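Local structure of thiol-activated cytolysin (Desulfobulbus propionicus, 6NAL) at residues 233-238 / 334-339; 420-425 / 449-454; 431-436 / 464-469. The protein is a thiol-activated, cholesterol-dependent cytolysin homologue that probably binds target membranes and assembles into pores, as its relatives do. All coordinates share one frame; numbering follows the deposited sequence.

Interaction 1 comes first along the chain, in the sheet that includes strands 187-202, 232-250 and 332-340. Interactions 2 and 3 come later, interleave and share strand 422-432 of the C-terminal beta sandwich. Interaction 2 lies across the chain's centre from interaction 1, with centres about 59 Å apart. Interaction 3 is farther out, its centre about 84 Å from that of interaction 1. Interactions 2 and 3 have centres about 27 Å apart and nearest atoms about 8 Å apart. In this elongated toxin, interaction 1 belongs to the large antiparallel sheet, whose equivalent in relatives is thought to take part in pore formation, and interaction 3 to the probable membrane-recognition tip.

Interaction 1 (233-238 / 334-339); sequences LFVKNV and LNYYTV
Strands 233-238 and 334-339 pair antiparallel, with a classic beta bulge in the middle. Phe234 and Val339 form a hydrogen-bonded pair. Phe234 N gives to Val339 O at 2.8 Å, and Val339 N returns a bond to Phe234 O at 3.0 Å. The first runs nearly along the C=O axis. In the second the donor sits above the carbonyl plane. At the bulge, Lys236 and Asn237 both face Tyr337. Lys236 N reaches Tyr337 O at 2.9 Å, and Asn237 N adds a weak bond to the same oxygen. Tyr337 N then bonds Asn237 O at 2.8 Å, which restores the pairing.

Tyr336 lies on the face with Val235, Thr338 and Val238. Its CG stands between the backbone N and the carbonyl carbon, the crowded position (chi1 73°). Tyr336 CB lies 3.5 Å from Asn237 O and also meets Val238 CG2. From there the side chain crosses that of Val235 at about a right angle. Tyr336 CD2 touches Val235 CG1 at 4.0 Å, and Val235 CG2 is almost as near. Leu77 and Ile61 also touch this side chain.

On the other face, Val339 and Phe234 lie side by side, pointing the same way. Val339 CG1 comes to the edge of the Phe234 ring, 3.9 Å from Phe234 CD2. Tyr337 also lies here, and its OH bonds Gln239 OE1.

Strand 232-250 also pairs with strand 187-202, so the contact adds strand 332-340 to the large antiparallel sheet that also holds 187-202. Chemically, the backbone does the joining. Tyr337 O receives two N-H groups at the bulge, one from Lys236 and a weak one from Asn237, while apolar contacts of Val235 and Val238 with Tyr336 pack the face they share.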
loop_
_atom_site.group_PDB
_atom_site.type_symbol
_atom_site.label_atom_id
_atom_site.label_comp_id
_atom_site.label_asym_id
_atom_site.label_seq_id
_atom_site.Cartn_x
_atom_site.Cartn_y
_atom_site.Cartn_z
ATOM N N LEU A 233 -43.877 -4.742 -17.808
ATOM C CA LEU A 233 -42.710 -5.368 -18.411
ATOM C C LEU A 233 -43.039 -6.708 -19.057
ATOM O O LEU A 233 -44.035 -7.359 -18.736
ATOM C CB LEU A 233 -41.616 -5.614 -17.375
ATOM C CG LEU A 233 -41.180 -4.467 -16.508
ATOM C CD1 LEU A 233 -40.536 -5.017 -15.249
ATOM C CD2 LEU A 233 -40.239 -3.588 -17.245
ATOM N N PHE A 234 -42.130 -7.125 -19.940
ATOM C CA PHE A 234 -42.254 -8.328 -20.749
ATOM C C PHE A 234 -40.957 -9.133 -20.635
ATOM O O PHE A 234 -39.887 -8.653 -21.031
ATOM C CB PHE A 234 -42.533 -7.912 -22.199
ATOM C CG PHE A 234 -42.577 -9.029 -23.178
ATOM C CD1 PHE A 234 -43.741 -9.707 -23.410
ATOM C CD2 PHE A 234 -41.473 -9.352 -23.926
ATOM C CE1 PHE A 234 -43.769 -10.750 -24.319
ATOM C CE2 PHE A 234 -41.511 -10.348 -24.886
ATOM C CZ PHE A 234 -42.663 -11.053 -25.070
ATOM N N VAL A 235 -41.057 -10.351 -20.110
ATOM C CA VAL A 235 -39.935 -11.252 -20.013
ATOM C C VAL A 235 -39.536 -11.686 -21.411
ATOM O O VAL A 235 -40.188 -12.528 -22.047
ATOM C CB VAL A 235 -40.256 -12.438 -19.109
ATOM C CG1 VAL A 235 -39.061 -13.308 -18.966
ATOM C CG2 VAL A 235 -40.675 -11.955 -17.736
ATOM N N LYS A 236 -38.419 -11.124 -21.868
ATOM C CA LYS A 236 -37.896 -11.392 -23.196
ATOM C C LYS A 236 -37.055 -12.661 -23.275
ATOM O O LYS A 236 -36.965 -13.281 -24.345
ATOM C CB LYS A 236 -37.041 -10.229 -23.669
ATOM C CG LYS A 236 -36.821 -10.260 -25.145
ATOM C CD LYS A 236 -35.932 -9.111 -25.597
ATOM C CE LYS A 236 -35.569 -9.263 -27.069
ATOM N NZ LYS A 236 -34.648 -8.201 -27.531
ATOM N N ASN A 237 -36.418 -13.065 -22.182
ATOM C CA ASN A 237 -35.470 -14.164 -22.297
ATOM C C ASN A 237 -35.176 -14.722 -20.917
ATOM O O ASN A 237 -35.072 -13.965 -19.953
ATOM C CB ASN A 237 -34.186 -13.656 -22.987
ATOM C CG ASN A 237 -33.261 -14.772 -23.422
ATOM O OD1 ASN A 237 -33.651 -15.724 -24.088
ATOM N ND2 ASN A 237 -32.021 -14.652 -23.038
ATOM N N VAL A 238 -35.126 -16.044 -20.827
ATOM C CA VAL A 238 -34.693 -16.775 -19.647
ATOM C C VAL A 238 -33.586 -17.724 -20.070
ATOM O O VAL A 238 -33.663 -18.335 -21.143
ATOM C CB VAL A 238 -35.833 -17.582 -18.995
ATOM C CG1 VAL A 238 -35.355 -18.197 -17.696
ATOM C CG2 VAL A 238 -37.067 -16.746 -18.754
ATOM N N LEU A 334 -31.969 -19.672 -14.462
ATOM C CA LEU A 334 -30.853 -18.980 -13.831
ATOM C C LEU A 334 -31.097 -17.490 -13.856
ATOM O O LEU A 334 -31.247 -16.879 -12.803
ATOM C CB LEU A 334 -29.531 -19.290 -14.526
ATOM C CG LEU A 334 -29.107 -20.736 -14.419
ATOM C CD1 LEU A 334 -27.771 -21.018 -15.057
ATOM C CD2 LEU A 334 -29.102 -21.176 -12.945
ATOM N N ASN A 335 -31.184 -16.904 -15.037
ATOM C CA ASN A 335 -31.391 -15.470 -15.131
ATOM C C ASN A 335 -32.469 -15.189 -16.164
ATOM O O ASN A 335 -32.701 -15.989 -17.071
ATOM C CB ASN A 335 -30.082 -14.766 -15.474
ATOM C CG ASN A 335 -29.005 -14.957 -14.395
ATOM O OD1 ASN A 335 -28.187 -15.890 -14.465
ATOM N ND2 ASN A 335 -29.001 -14.084 -13.408
ATOM N N TYR A 336 -33.144 -14.061 -16.000
ATOM C CA TYR A 336 -34.149 -13.625 -16.950
ATOM C C TYR A 336 -33.907 -12.144 -17.199
ATOM O O TYR A 336 -33.299 -11.436 -16.391
ATOM C CB TYR A 336 -35.619 -13.983 -16.497
ATOM C CG TYR A 336 -36.208 -13.185 -15.373
ATOM C CD1 TYR A 336 -35.812 -13.401 -14.075
ATOM C CD2 TYR A 336 -37.166 -12.208 -15.612
ATOM C CE1 TYR A 336 -36.295 -12.622 -13.027
ATOM C CE2 TYR A 336 -37.696 -11.454 -14.561
ATOM C CZ TYR A 336 -37.255 -11.673 -13.278
ATOM O OH TYR A 336 -37.763 -10.929 -12.247
ATOM N N TYR A 337 -34.348 -11.714 -18.373
ATOM C CA TYR A 337 -34.162 -10.375 -18.898
ATOM C C TYR A 337 -35.522 -9.843 -19.296
ATOM O O TYR A 337 -36.305 -10.547 -19.959
ATOM C CB TYR A 337 -33.205 -10.377 -20.094
ATOM C CG TYR A 337 -31.871 -10.978 -19.680
ATOM C CD1 TYR A 337 -31.663 -12.361 -19.738
ATOM C CD2 TYR A 337 -30.844 -10.177 -19.161
ATOM C CE1 TYR A 337 -30.478 -12.921 -19.337
ATOM C CE2 TYR A 337 -29.644 -10.738 -18.752
ATOM C CZ TYR A 337 -29.468 -12.115 -18.845
ATOM O OH TYR A 337 -28.286 -12.697 -18.434
ATOM N N THR A 338 -35.812 -8.629 -18.817
ATOM C CA THR A 338 -37.071 -7.943 -19.042
ATOM C C THR A 338 -36.829 -6.769 -19.967
ATOM O O THR A 338 -35.781 -6.122 -19.919
ATOM C CB THR A 338 -37.715 -7.376 -17.753
ATOM O OG1 THR A 338 -36.744 -6.689 -16.939
ATOM C CG2 THR A 338 -38.313 -8.477 -16.973
ATOM N N VAL A 339 -37.843 -6.460 -20.737
ATOM C CA VAL A 339 -37.933 -5.276 -21.566
ATOM C C VAL A 339 -39.251 -4.565 -21.201
ATOM O O VAL A 339 -40.192 -5.191 -20.700
ATOM C CB VAL A 339 -37.798 -5.771 -23.024
ATOM C CG1 VAL A 339 -39.149 -6.238 -23.594
ATOM C CG2 VAL A 339 -37.064 -4.768 -23.882
#

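Interaction 2 (420-425 / 449-454); sequences GNARNI and RALVPL
Two backbone hydrogen bonds close this contact at one end, where Ile425 and Arg449 form an antiparallel hydrogen-bonded pair. Ile425 N gives to Arg449 O at 2.8 Å (N-H...O 153°). Arg449 N gives to Ile425 O at 2.9 Å (158°). Each donor lies in the carbonyl plane, so both bonds use a lone pair of the acceptor. Beyond Arg449 the second segment leaves the strand.

The apolar part is carried by Leu451 and Ile425. Leu451 points toward 420-425, with CG anti to its backbone N (chi1 -176°). Leu451 CB and CD2 both rest against Ala422 O from one side, each 3.6 Å away. Leu451 CD2 goes on to touch Gly420 CA at 4.0 Å and lies more loosely against the Ala422 methyl. Ile425 sends CD1 along the departing backbone, to 4.4 Å from Leu451 CB and 3.8 Å from Arg449 O.

One polar side-chain bond stays within 420-425. Arg423 bends back so that NH1 donates to Gly420 O at 2.8 Å. The oxygen sits at the edge of the guanidinium, in its plane. This ties the turn before the strand to the strand itself, and the same guanidinium makes a cation-pi contact with Tyr363.

In the fold, strand 422-432 runs between strands 378-389 and 440-449 of a four-stranded sheet. Asn421 and Arg423 bond strand 378-389 through the backbone. Ile425 faces inward onto Ile368 of strand 349-372 in the other sheet. Segment 449-454 crosses between the two sheets of the beta sandwich, leaving strand 440-449 for strand 454-462.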
loop_
_atom_site.group_PDB
_atom_site.type_symbol
_atom_site.label_atom_id
_atom_site.label_comp_id
_atom_site.label_asym_id
_atom_site.label_seq_id
_atom_site.Cartn_x
_atom_site.Cartn_y
_atom_site.Cartn_z
ATOM N N GLY A 420 8.640 -7.348 14.071
ATOM C CA GLY A 420 8.274 -7.011 12.706
ATOM C C GLY A 420 7.970 -5.543 12.472
ATOM O O GLY A 420 7.871 -5.125 11.313
ATOM N N ASN A 421 7.818 -4.752 13.527
ATOM C CA ASN A 421 7.693 -3.316 13.353
ATOM C C ASN A 421 9.031 -2.591 13.155
ATOM O O ASN A 421 9.029 -1.373 12.970
ATOM C CB ASN A 421 6.926 -2.739 14.543
ATOM C CG ASN A 421 7.649 -2.924 15.851
ATOM O OD1 ASN A 421 8.356 -3.915 16.067
ATOM N ND2 ASN A 421 7.458 -1.971 16.751
ATOM N N ALA A 422 10.161 -3.272 13.106
ATOM C CA ALA A 422 11.426 -2.577 12.905
ATOM C C ALA A 422 11.781 -2.483 11.429
ATOM O O ALA A 422 11.713 -3.480 10.717
ATOM C CB ALA A 422 12.528 -3.298 13.672
ATOM N N ARG A 423 12.160 -1.283 10.981
ATOM C CA ARG A 423 12.562 -1.021 9.607
ATOM C C ARG A 423 13.908 -0.313 9.580
ATOM O O ARG A 423 14.401 0.192 10.605
ATOM C CB ARG A 423 11.601 -0.092 8.859
ATOM C CG ARG A 423 10.151 -0.283 9.115
ATOM C CD ARG A 423 9.539 -1.240 8.075
ATOM N NE ARG A 423 8.078 -1.156 8.140
ATOM C CZ ARG A 423 7.317 -2.005 8.808
ATOM N NH1 ARG A 423 7.900 -3.021 9.421
ATOM N NH2 ARG A 423 5.989 -1.843 8.848
ATOM N N ASN A 424 14.469 -0.194 8.368
ATOM C CA ASN A 424 15.527 0.802 8.099
ATOM C C ASN A 424 16.788 0.555 8.925
ATOM O O ASN A 424 17.349 1.452 9.561
ATOM C CB ASN A 424 14.960 2.200 8.336
ATOM C CG ASN A 424 15.730 3.267 7.625
ATOM O OD1 ASN A 424 16.696 2.980 6.925
ATOM N ND2 ASN A 424 15.325 4.524 7.819
ATOM N N ILE A 425 17.249 -0.693 8.878
ATOM C CA ILE A 425 18.340 -1.142 9.717
ATOM C C ILE A 425 19.635 -0.574 9.191
ATOM O O ILE A 425 19.916 -0.641 7.991
ATOM C CB ILE A 425 18.414 -2.670 9.738
ATOM C CG1 ILE A 425 17.390 -3.294 10.670
ATOM C CG2 ILE A 425 19.727 -3.094 10.229
ATOM C CD1 ILE A 425 15.994 -3.103 10.233
ATOM N N ARG A 449 18.826 -0.998 5.337
ATOM C CA ARG A 449 18.516 -2.377 5.016
ATOM C C ARG A 449 17.196 -2.800 5.647
ATOM O O ARG A 449 16.671 -2.176 6.578
ATOM C CB ARG A 449 19.646 -3.310 5.469
ATOM C CG ARG A 449 21.016 -3.041 4.816
ATOM C CD ARG A 449 20.932 -2.996 3.315
ATOM N NE ARG A 449 22.104 -3.499 2.586
ATOM C CZ ARG A 449 23.127 -2.732 2.199
ATOM N NH1 ARG A 449 23.159 -1.432 2.512
ATOM N NH2 ARG A 449 24.137 -3.252 1.506
ATOM N N ALA A 450 16.660 -3.882 5.113
ATOM C CA ALA A 450 15.376 -4.447 5.487
ATOM C C ALA A 450 15.540 -5.458 6.600
ATOM O O ALA A 450 16.601 -6.062 6.776
ATOM C CB ALA A 450 14.767 -5.156 4.294
ATOM N N LEU A 451 14.477 -5.646 7.347
ATOM C CA LEU A 451 14.428 -6.692 8.351
ATOM C C LEU A 451 14.202 -8.016 7.635
ATOM O O LEU A 451 13.162 -8.221 7.006
ATOM C CB LEU A 451 13.311 -6.423 9.350
ATOM C CG LEU A 451 13.224 -7.398 10.510
ATOM C CD1 LEU A 451 14.471 -7.372 11.351
ATOM C CD2 LEU A 451 11.997 -7.046 11.334
ATOM N N VAL A 452 15.178 -8.903 7.722
ATOM C CA VAL A 452 15.095 -10.248 7.163
ATOM C C VAL A 452 15.175 -11.209 8.342
ATOM O O VAL A 452 15.471 -10.792 9.474
ATOM C CB VAL A 452 16.216 -10.470 6.145
ATOM C CG1 VAL A 452 16.163 -9.380 5.036
ATOM C CG2 VAL A 452 17.561 -10.456 6.838
ATOM N N PRO A 453 14.916 -12.486 8.152
ATOM C CA PRO A 453 14.877 -13.368 9.332
ATOM C C PRO A 453 16.209 -13.506 10.048
ATOM O O PRO A 453 16.257 -13.481 11.291
ATOM C CB PRO A 453 14.373 -14.690 8.743
ATOM C CG PRO A 453 13.440 -14.231 7.600
ATOM C CD PRO A 453 14.203 -13.050 6.994
ATOM N N LEU A 454 17.306 -13.628 9.311
ATOM C CA LEU A 454 18.610 -13.691 9.956
ATOM C C LEU A 454 19.621 -12.899 9.153
ATOM O O LEU A 454 19.888 -13.234 7.999
ATOM C CB LEU A 454 19.086 -15.129 10.107
ATOM C CG LEU A 454 20.443 -15.203 10.829
ATOM C CD1 LEU A 454 20.292 -14.968 12.328
ATOM C CD2 LEU A 454 21.103 -16.535 10.568
#

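Interaction 3 (431-436 / 464-469)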
loop_
_atom_site.group_PDB
_atom_site.type_symbol
_atom_site.label_atom_id
_atom_site.label_comp_id
_atom_site.label_asym_id
_atom_site.label_seq_id
_atom_site.Cartn_x
_atom_site.Cartn_y
_atom_site.Cartn_z
ATOM N N GLY A 431 37.231 -1.116 13.269
ATOM C CA GLY A 431 38.289 -1.850 13.912
ATOM C C GLY A 431 39.397 -0.887 14.218
ATOM O O GLY A 431 39.754 -0.083 13.357
ATOM N N CYS A 432 39.907 -0.917 15.447
ATOM C CA CYS A 432 41.028 -0.060 15.828
ATOM C C CYS A 432 42.333 -0.614 15.260
ATOM O O CYS A 432 42.741 -1.731 15.613
ATOM C CB CYS A 432 41.128 0.043 17.340
ATOM S SG CYS A 432 42.547 1.051 17.854
ATOM N N THR A 433 42.994 0.176 14.404
ATOM C CA THR A 433 44.247 -0.247 13.795
ATOM C C THR A 433 45.437 -0.122 14.732
ATOM O O THR A 433 46.491 -0.697 14.457
ATOM C CB THR A 433 44.587 0.573 12.550
ATOM O OG1 THR A 433 44.924 1.912 12.947
ATOM C CG2 THR A 433 43.458 0.580 11.546
ATOM N N GLY A 434 45.327 0.659 15.780
ATOM C CA GLY A 434 46.484 0.928 16.618
ATOM C C GLY A 434 47.438 2.013 16.146
ATOM O O GLY A 434 48.388 2.310 16.874
ATOM N N LEU A 435 47.206 2.637 14.987
ATOM C CA LEU A 435 48.072 3.682 14.446
ATOM C C LEU A 435 47.376 5.038 14.407
ATOM O O LEU A 435 46.280 5.164 13.854
ATOM C CB LEU A 435 48.511 3.307 13.030
ATOM C CG LEU A 435 48.868 1.839 12.768
ATOM C CD1 LEU A 435 49.167 1.617 11.280
ATOM C CD2 LEU A 435 50.058 1.348 13.610
ATOM N N ALA A 436 48.076 6.073 14.863
ATOM C CA ALA A 436 47.433 7.325 15.256
ATOM C C ALA A 436 46.777 8.058 14.090
ATOM O O ALA A 436 45.750 8.729 14.274
ATOM C CB ALA A 436 48.469 8.223 15.923
ATOM N N LEU A 464 45.652 -4.323 10.287
ATOM C CA LEU A 464 45.824 -3.658 8.997
ATOM C C LEU A 464 45.155 -4.397 7.849
ATOM O O LEU A 464 45.193 -3.913 6.722
ATOM C CB LEU A 464 47.314 -3.471 8.707
ATOM C CG LEU A 464 47.988 -2.509 9.697
ATOM C CD1 LEU A 464 48.554 -3.199 10.935
ATOM C CD2 LEU A 464 49.123 -1.705 9.041
ATOM N N HIS A 465 44.544 -5.559 8.103
ATOM C CA HIS A 465 43.746 -6.256 7.086
ATOM C C HIS A 465 42.439 -6.749 7.715
ATOM O O HIS A 465 42.347 -7.875 8.207
ATOM C CB HIS A 465 44.499 -7.410 6.440
ATOM C CG HIS A 465 43.834 -7.909 5.199
ATOM N ND1 HIS A 465 44.175 -7.461 3.941
ATOM C CD2 HIS A 465 42.813 -8.780 5.026
ATOM C CE1 HIS A 465 43.413 -8.057 3.044
ATOM N NE2 HIS A 465 42.570 -8.856 3.676
ATOM N N GLN A 466 41.417 -5.909 7.658
ATOM C CA GLN A 466 40.193 -6.133 8.401
ATOM C C GLN A 466 39.129 -6.619 7.436
ATOM O O GLN A 466 38.851 -5.956 6.437
ATOM C CB GLN A 466 39.707 -4.855 9.084
ATOM C CG GLN A 466 40.581 -4.326 10.197
ATOM C CD GLN A 466 39.990 -3.048 10.830
ATOM O OE1 GLN A 466 38.789 -2.725 10.737
ATOM N NE2 GLN A 466 40.846 -2.322 11.468
ATOM N N THR A 467 38.518 -7.745 7.743
ATOM C CA THR A 467 37.586 -8.376 6.834
ATOM C C THR A 467 36.179 -8.168 7.351
ATOM O O THR A 467 35.960 -8.022 8.563
ATOM C CB THR A 467 37.884 -9.866 6.714
ATOM O OG1 THR A 467 37.642 -10.465 7.986
ATOM C CG2 THR A 467 39.368 -10.083 6.253
ATOM N N PHE A 468 35.241 -8.137 6.415
ATOM C CA PHE A 468 33.841 -7.879 6.697
ATOM C C PHE A 468 33.002 -8.712 5.763
ATOM O O PHE A 468 33.267 -8.761 4.558
ATOM C CB PHE A 468 33.499 -6.415 6.482
ATOM C CG PHE A 468 32.046 -6.064 6.743
ATOM C CD1 PHE A 468 31.100 -6.149 5.741
ATOM C CD2 PHE A 468 31.643 -5.589 7.969
ATOM C CE1 PHE A 468 29.775 -5.776 5.965
ATOM C CE2 PHE A 468 30.316 -5.227 8.205
ATOM C CZ PHE A 468 29.395 -5.302 7.207
ATOM N N SER A 469 31.992 -9.352 6.315
ATOM C CA SER A 469 31.065 -10.106 5.502
ATOM C C SER A 469 29.720 -9.974 6.180
ATOM O O SER A 469 29.615 -10.063 7.412
ATOM C CB SER A 469 31.468 -11.574 5.356
ATOM O OG SER A 469 30.804 -12.368 6.328
#
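Segments 431-436 and 464-469 are not paired as strands: the nearest CA atoms, those of Thr433 and Leu464, are 6.1 Å apart, and those of Gly431 and Gln466 7.2 Å, and side chains bridge them. They meet near the tip of the C-terminal beta sandwich, where 464-469 starts strand 465-471. Residues 431-436, Gly-Cys-Thr-Gly-Leu-Ala, open the tryptophan-rich undecapeptide loop of cholesterol-dependent cytolysins. Leu464 follows Thr463, probably the Thr-Leu pair that recognises cholesterol in relatives.

Gln466 makes the polar bridge. Its chain is extended beyond CG and carries the amide to Gly431. Gln466 NE2 donates to Gly431 O at 3.1 Å (N-H...O 162°). The bond is straight at the hydrogen, but the donor stands well above the carbonyl plane (C=O...N 93°), so it uses no lone pair. The same NE2 also bonds Thr463 O, so two carbonyls fix the amide. Gln466 OE1 lies 3.3 Å from Gly431 CA, where a CB would collide with it.

The apolar bridge is small. Leu435 and Leu464 cross at about a right angle and meet tip to tip, CD1 of Leu435 to CD2 of Leu464, at 4.0 Å. Leu464 also touches a crystal neighbour. Ala436 packs on His136 of the second subunit.

Gly434 N makes a weak bond to Cys432 SG. Thr433 forms an ST turn, and its OG1 also bonds Glu438 O farther round the loop. The methyl CG2 of Thr433 rests 3.9 Å from Gln466 NE2, while its OG1 accepts from Leu435 N at 3.1 Å (167°).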